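Local atomic coordinates of methyltransferase domain-containing protein (Serratia marcescens, PDB entry 7CLU), a protein that probably transfers a methyl group from S-adenosyl-L-methionine to a hydroxyl oxygen of an intermediate on the pathway to the pigment prodigiosin. Residues Ser167-Phe172 against Gly268-Ala273; Gln308-Arg313 against Thr332-Glu337. All blocks are in the same frame, centred on the assembly; numbering follows the deposited sequence.

In the fold
Both contacts sit in the Rossmann-like methyltransferase domain and share its mixed seven-stranded sheet, their centres about 15 Å apart. Along the chain they come in series: contact 1 closes the turn before strand 171-175 against the start of strand 270-275, and contact 2 then sets helix 307-316 on strand 332-337. Strands 270-275 and 332-337 are antiparallel neighbours, so the two contacts touch directly: Ala273 O lies 2.8 Å from Ile334 N, a probable hydrogen bond. Contact 1 is a surface contact away from the annotated sites, whereas contact 2 is buried and reaches close to the predicted catalytic His247.

Contact 1 of 2, residues Ser167-Phe172 against Gly268-Ala273; sequences SQHRAF and GGRFIA
His169 and Arg270 meet by van der Waals contact between an imidazole rim and a bent arginine chain. The ring atoms CE1 and NE2 do the touching: His169 CE1 lies 3.9 Å from Arg270 CD, and His169 NE2 comes to 3.8 Å from Arg270 NH1. The two side chains cross at about a right angle, the ring and guanidinium planes being 79° apart, which rules out a parallel stack. Arg270 leaves its strand with CG opposite the backbone N (chi1 -176°) and stays extended at chi2, which carries CD to His169 CE1. The bend at chi3 (-76°) then turns the guanidinium so that NH1 comes to the edge of the imidazole, near its plane and close to NE2.

The topology is that of a Rossmann-like methyltransferase sheet, in which strand 239-243 runs between the parallel strands 171-175 and 270-275. The side chains bridge past the beginning of that middle strand, with His169 resting on Leu239, and the closest CA atoms, those of His169 and Arg270, are still 9.1 Å apart. Side chains, rather than a backbone ladder, therefore make the connection.

Polar links between the two sides are indirect. A water gives a hydrogen bond to Gln168 OE1 at 3.1 Å and accepts one from Arg270 NH2 at 2.8 Å, sitting in the guanidinium plane at its edge. Tyr164 OH forms hydrogen bonds with both His169 NE2 and Arg270 NH1, joining the two polar ends that face each other. The imidazole is held from its other nitrogen as well, since His169 ND1 is hydrogen-bonded to Asp238 OD2. On the next strand, Glu337 OE2 forms salt bridges with Arg270 NE and Arg323 NH2, and probably offsets these two neighbouring positive charges.

Contact 2 of 2, residues Gln308-Arg313 against Thr332-Glu337; sequences QEYLDR and TLIVGE
Tyr310 and Ile334 carry the close part of this helix-on-sheet contact, in which helix 307-316 covers one face of strand 332-337 in the Rossmann-like domain. The strand belongs to the antiparallel pair, 332-337 and 322-326, that ends the sheet in class I methyltransferases.

Packing is tight at the tyrosine. The methyl Ile334 CD1 comes to 3.6 Å from Tyr310 CD2 and 3.8 Å from Tyr310 CG, so it meets the base of the ring, approaching obliquely. Tyr310 CB also takes part, 4.0 Å from Ile334 CG1. The two side chains cross at about a right angle. Ile334 points toward the helix and forks there: CG1 stands opposite the carbonyl carbon (chi1 -57°) and carries CD1 to Tyr310, while CG2 turns to the neighbouring leucine. The outer torsion of the isoleucine, chi2 122°, departs from a staggered value, and this setting brings CD1 up to the ring. The tyrosine side chain also packs on His247, the predicted proton acceptor, and in this way links the packing on the strand to that residue.

On its other side the contact is looser. Leu311 is partly exposed and its CB does not point at the strand; only the end of its side chain bends over. Its CG lies anti to the carbonyl carbon (chi1 -70°), and from there the CD2 branch reaches toward the isoleucine. The leucine continues onto Ala322 and Ile324 of the outermost strand, which extends the apolar cover past Ile334. At the loose edge the approach comes down to two methyl groups, Leu311 CD2 and Ile334 CG2, 4.2 Å apart.

Contact 1 of 2, residues Ser167-Phe172 against Gly268-Ala273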
loop_
_atom_site.group_PDB
_atom_site.type_symbol
_atom_site.label_atom_id
_atom_site.label_comp_id
_atom_site.label_asym_id
_atom_site.label_seq_id
_atom_site.Cartn_x
_atom_site.Cartn_y
_atom_site.Cartn_z
ATOM N N SER A 167 -31.323 -28.190 -4.952
ATOM C CA SER A 167 -32.587 -28.949 -5.150
ATOM C C SER A 167 -32.613 -30.239 -4.316
ATOM O O SER A 167 -33.714 -30.653 -3.939
ATOM C CB SER A 167 -32.805 -29.245 -6.607
ATOM O OG SER A 167 -31.989 -30.326 -7.021
ATOM N N GLN A 168 -31.432 -30.775 -3.991
ATOM C CA GLN A 168 -31.265 -32.036 -3.218
ATOM C C GLN A 168 -31.625 -31.841 -1.739
ATOM O O GLN A 168 -31.886 -32.849 -1.063
ATOM C CB GLN A 168 -29.804 -32.478 -3.268
ATOM C CG GLN A 168 -29.404 -33.132 -4.579
ATOM C CD GLN A 168 -28.224 -34.054 -4.398
ATOM O OE1 GLN A 168 -27.267 -33.740 -3.692
ATOM N NE2 GLN A 168 -28.294 -35.211 -5.029
ATOM N N HIS A 169 -31.621 -30.597 -1.262
ATOM C CA HIS A 169 -31.895 -30.285 0.166
ATOM C C HIS A 169 -33.331 -29.783 0.344
ATOM O O HIS A 169 -33.915 -29.301 -0.633
ATOM C CB HIS A 169 -30.867 -29.284 0.698
ATOM C CG HIS A 169 -29.469 -29.796 0.643
ATOM N ND1 HIS A 169 -28.996 -30.735 1.526
ATOM C CD2 HIS A 169 -28.450 -29.514 -0.192
ATOM C CE1 HIS A 169 -27.744 -31.009 1.245
ATOM N NE2 HIS A 169 -27.386 -30.273 0.197
ATOM N N ARG A 170 -33.858 -29.883 1.564
ATOM C CA ARG A 170 -35.244 -29.432 1.842
ATOM C C ARG A 170 -35.239 -28.071 2.545
ATOM O O ARG A 170 -36.192 -27.308 2.327
ATOM C CB ARG A 170 -35.958 -30.451 2.735
ATOM N N ALA A 171 -34.183 -27.759 3.304
ATOM C CA ALA A 171 -34.186 -26.545 4.109
ATOM C C ALA A 171 -32.742 -26.123 4.302
ATOM O O ALA A 171 -31.928 -26.896 4.821
ATOM C CB ALA A 171 -34.869 -26.778 5.456
ATOM N N PHE A 172 -32.436 -24.909 3.869
ATOM C CA PHE A 172 -31.097 -24.359 3.914
ATOM C C PHE A 172 -31.073 -23.181 4.879
ATOM O O PHE A 172 -31.986 -22.346 4.879
ATOM C CB PHE A 172 -30.664 -23.920 2.525
ATOM C CG PHE A 172 -29.511 -22.969 2.517
ATOM C CD1 PHE A 172 -28.215 -23.442 2.476
ATOM C CD2 PHE A 172 -29.722 -21.601 2.519
ATOM C CE1 PHE A 172 -27.141 -22.562 2.434
ATOM C CE2 PHE A 172 -28.651 -20.718 2.489
ATOM C CZ PHE A 172 -27.363 -21.200 2.439
ATOM N N GLY A 268 -27.595 -36.688 10.000
ATOM C CA GLY A 268 -27.525 -36.769 8.557
ATOM C C GLY A 268 -27.438 -35.438 7.845
ATOM O O GLY A 268 -27.436 -35.419 6.607
ATOM N N GLY A 269 -27.368 -34.324 8.579
ATOM C CA GLY A 269 -27.317 -33.026 7.944
ATOM C C GLY A 269 -25.970 -32.763 7.298
ATOM O O GLY A 269 -24.972 -33.429 7.578
ATOM N N ARG A 270 -25.948 -31.759 6.420
ATOM C CA ARG A 270 -24.734 -31.332 5.737
ATOM C C ARG A 270 -24.358 -29.917 6.171
ATOM O O ARG A 270 -25.231 -29.067 6.371
ATOM C CB ARG A 270 -24.919 -31.369 4.220
ATOM C CG ARG A 270 -23.668 -31.025 3.422
ATOM C CD ARG A 270 -23.869 -31.326 1.936
ATOM N NE ARG A 270 -23.791 -32.760 1.685
ATOM C CZ ARG A 270 -24.075 -33.351 0.528
ATOM N NH1 ARG A 270 -24.476 -32.633 -0.524
ATOM N NH2 ARG A 270 -23.961 -34.672 0.428
ATOM N N PHE A 271 -23.061 -29.672 6.315
ATOM C CA PHE A 271 -22.563 -28.345 6.655
ATOM C C PHE A 271 -21.493 -27.940 5.653
ATOM O O PHE A 271 -20.642 -28.749 5.272
ATOM C CB PHE A 271 -22.009 -28.283 8.081
ATOM C CG PHE A 271 -21.255 -27.010 8.375
ATOM C CD1 PHE A 271 -21.927 -25.805 8.512
ATOM C CD2 PHE A 271 -19.876 -27.013 8.485
ATOM C CE1 PHE A 271 -21.239 -24.630 8.761
ATOM C CE2 PHE A 271 -19.190 -25.845 8.728
ATOM C CZ PHE A 271 -19.878 -24.655 8.861
ATOM N N ILE A 272 -21.553 -26.693 5.205
ATOM C CA ILE A 272 -20.583 -26.157 4.270
ATOM C C ILE A 272 -20.039 -24.849 4.834
ATOM O O ILE A 272 -20.812 -23.958 5.187
ATOM C CB ILE A 272 -21.195 -25.894 2.886
ATOM C CG1 ILE A 272 -21.854 -27.155 2.299
ATOM C CG2 ILE A 272 -20.133 -25.307 1.980
ATOM C CD1 ILE A 272 -22.450 -26.946 0.870
ATOM N N ALA A 273 -18.723 -24.724 4.893
ATOM C CA ALA A 273 -18.078 -23.437 5.126
ATOM C C ALA A 273 -17.443 -22.990 3.819
ATOM O O ALA A 273 -16.706 -23.766 3.210
ATOM C CB ALA A 273 -17.006 -23.542 6.205
HETATM O O HOH W 1 -25.070 -35.249 -2.103
#

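Contact 2 of 2, residues Gln308-Arg313 against Thr332-Glu337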
loop_
_atom_site.group_PDB
_atom_site.type_symbol
_atom_site.label_atom_id
_atom_site.label_comp_id
_atom_site.label_asym_id
_atom_site.label_seq_id
_atom_site.Cartn_x
_atom_site.Cartn_y
_atom_site.Cartn_z
ATOM N N GLN A 308 -6.413 -28.640 3.502
ATOM C CA GLN A 308 -6.218 -29.787 4.387
ATOM C C GLN A 308 -6.387 -29.395 5.845
ATOM O O GLN A 308 -6.972 -30.148 6.638
ATOM C CB GLN A 308 -4.836 -30.403 4.162
ATOM C CG GLN A 308 -4.679 -31.774 4.804
ATOM C CD GLN A 308 -5.575 -32.816 4.146
ATOM O OE1 GLN A 308 -5.711 -32.849 2.925
ATOM N NE2 GLN A 308 -6.219 -33.641 4.959
ATOM N N GLU A 309 -5.872 -28.220 6.223
ATOM C CA GLU A 309 -6.035 -27.767 7.596
ATOM C C GLU A 309 -7.508 -27.596 7.942
ATOM O O GLU A 309 -7.928 -27.919 9.058
ATOM C CB GLU A 309 -5.262 -26.466 7.817
ATOM C CG GLU A 309 -3.803 -26.700 8.169
ATOM C CD GLU A 309 -2.951 -25.440 8.075
ATOM O OE1 GLU A 309 -3.405 -24.449 7.461
ATOM O OE2 GLU A 309 -1.820 -25.451 8.611
ATOM N N TYR A 310 -8.315 -27.102 6.995
ATOM C CA TYR A 310 -9.750 -27.018 7.242
ATOM C C TYR A 310 -10.376 -28.407 7.323
ATOM O O TYR A 310 -11.236 -28.658 8.178
ATOM C CB TYR A 310 -10.430 -26.186 6.154
ATOM C CG TYR A 310 -10.233 -24.681 6.277
ATOM C CD1 TYR A 310 -10.490 -24.011 7.471
ATOM C CD2 TYR A 310 -9.825 -23.924 5.170
ATOM C CE1 TYR A 310 -10.308 -22.611 7.578
ATOM C CE2 TYR A 310 -9.661 -22.543 5.254
ATOM C CZ TYR A 310 -9.909 -21.898 6.452
ATOM O OH TYR A 310 -9.731 -20.539 6.509
ATOM N N LEU A 311 -9.960 -29.322 6.445
ATOM C CA LEU A 311 -10.455 -30.693 6.531
ATOM C C LEU A 311 -10.167 -31.286 7.901
ATOM O O LEU A 311 -11.052 -31.891 8.518
ATOM C CB LEU A 311 -9.830 -31.557 5.437
ATOM C CG LEU A 311 -10.277 -31.280 4.003
ATOM C CD1 LEU A 311 -9.580 -32.203 3.010
ATOM C CD2 LEU A 311 -11.785 -31.403 3.886
ATOM N N ASP A 312 -8.936 -31.095 8.403
ATOM C CA ASP A 312 -8.567 -31.620 9.714
ATOM C C ASP A 312 -9.476 -31.070 10.803
ATOM O O ASP A 312 -9.888 -31.808 11.709
ATOM C CB ASP A 312 -7.107 -31.284 10.030
ATOM C CG ASP A 312 -6.120 -31.990 9.110
ATOM O OD1 ASP A 312 -6.496 -32.998 8.473
ATOM O OD2 ASP A 312 -4.957 -31.531 9.024
ATOM N N ARG A 313 -9.806 -29.776 10.729
ATOM C CA ARG A 313 -10.660 -29.177 11.748
ATOM C C ARG A 313 -12.093 -29.679 11.640
ATOM O O ARG A 313 -12.760 -29.873 12.664
ATOM C CB ARG A 313 -10.606 -27.647 11.656
ATOM C CG ARG A 313 -9.303 -27.099 12.168
ATOM C CD ARG A 313 -9.151 -25.580 12.064
ATOM N NE ARG A 313 -7.722 -25.280 12.027
ATOM C CZ ARG A 313 -7.177 -24.353 11.259
ATOM N NH1 ARG A 313 -7.952 -23.609 10.475
ATOM N NH2 ARG A 313 -5.865 -24.170 11.278
ATOM N N THR A 332 -13.798 -21.465 -1.815
ATOM C CA THR A 332 -13.736 -22.914 -1.875
ATOM C C THR A 332 -14.671 -23.465 -0.801
ATOM O O THR A 332 -14.738 -22.929 0.306
ATOM C CB THR A 332 -12.293 -23.383 -1.642
ATOM O OG1 THR A 332 -11.455 -22.825 -2.659
ATOM C CG2 THR A 332 -12.191 -24.878 -1.680
ATOM N N LEU A 333 -15.404 -24.522 -1.124
ATOM C CA LEU A 333 -16.364 -25.091 -0.185
ATOM C C LEU A 333 -15.698 -26.206 0.611
ATOM O O LEU A 333 -15.072 -27.107 0.036
ATOM C CB LEU A 333 -17.607 -25.625 -0.916
ATOM C CG LEU A 333 -18.451 -24.670 -1.760
ATOM C CD1 LEU A 333 -19.731 -25.357 -2.210
ATOM C CD2 LEU A 333 -18.765 -23.334 -1.055
ATOM N N ILE A 334 -15.805 -26.135 1.932
ATOM C CA ILE A 334 -15.413 -27.232 2.801
ATOM C C ILE A 334 -16.704 -27.840 3.335
ATOM O O ILE A 334 -17.546 -27.127 3.888
ATOM C CB ILE A 334 -14.465 -26.770 3.919
ATOM C CG1 ILE A 334 -13.235 -26.100 3.291
ATOM C CG2 ILE A 334 -13.998 -27.942 4.707
ATOM C CD1 ILE A 334 -13.006 -24.672 3.743
ATOM N N VAL A 335 -16.887 -29.143 3.104
ATOM C CA VAL A 335 -18.177 -29.810 3.242
ATOM C C VAL A 335 -18.014 -31.024 4.146
ATOM O O VAL A 335 -17.027 -31.760 4.036
ATOM C CB VAL A 335 -18.724 -30.252 1.865
ATOM C CG1 VAL A 335 -20.093 -30.917 1.998
ATOM C CG2 VAL A 335 -18.750 -29.074 0.895
ATOM N N GLY A 336 -18.996 -31.250 5.016
ATOM C CA GLY A 336 -18.997 -32.430 5.865
ATOM C C GLY A 336 -20.406 -32.772 6.299
ATOM O O GLY A 336 -21.322 -31.945 6.209
ATOM N N GLU A 337 -20.575 -34.008 6.769
ATOM C CA GLU A 337 -21.879 -34.492 7.199
ATOM C C GLU A 337 -21.843 -34.949 8.653
ATOM O O GLU A 337 -20.790 -35.296 9.207
ATOM C CB GLU A 337 -22.378 -35.646 6.313
ATOM C CG GLU A 337 -22.920 -35.207 4.968
ATOM C CD GLU A 337 -21.897 -35.357 3.875
ATOM O OE1 GLU A 337 -21.030 -36.251 4.007
ATOM O OE2 GLU A 337 -21.960 -34.590 2.889
#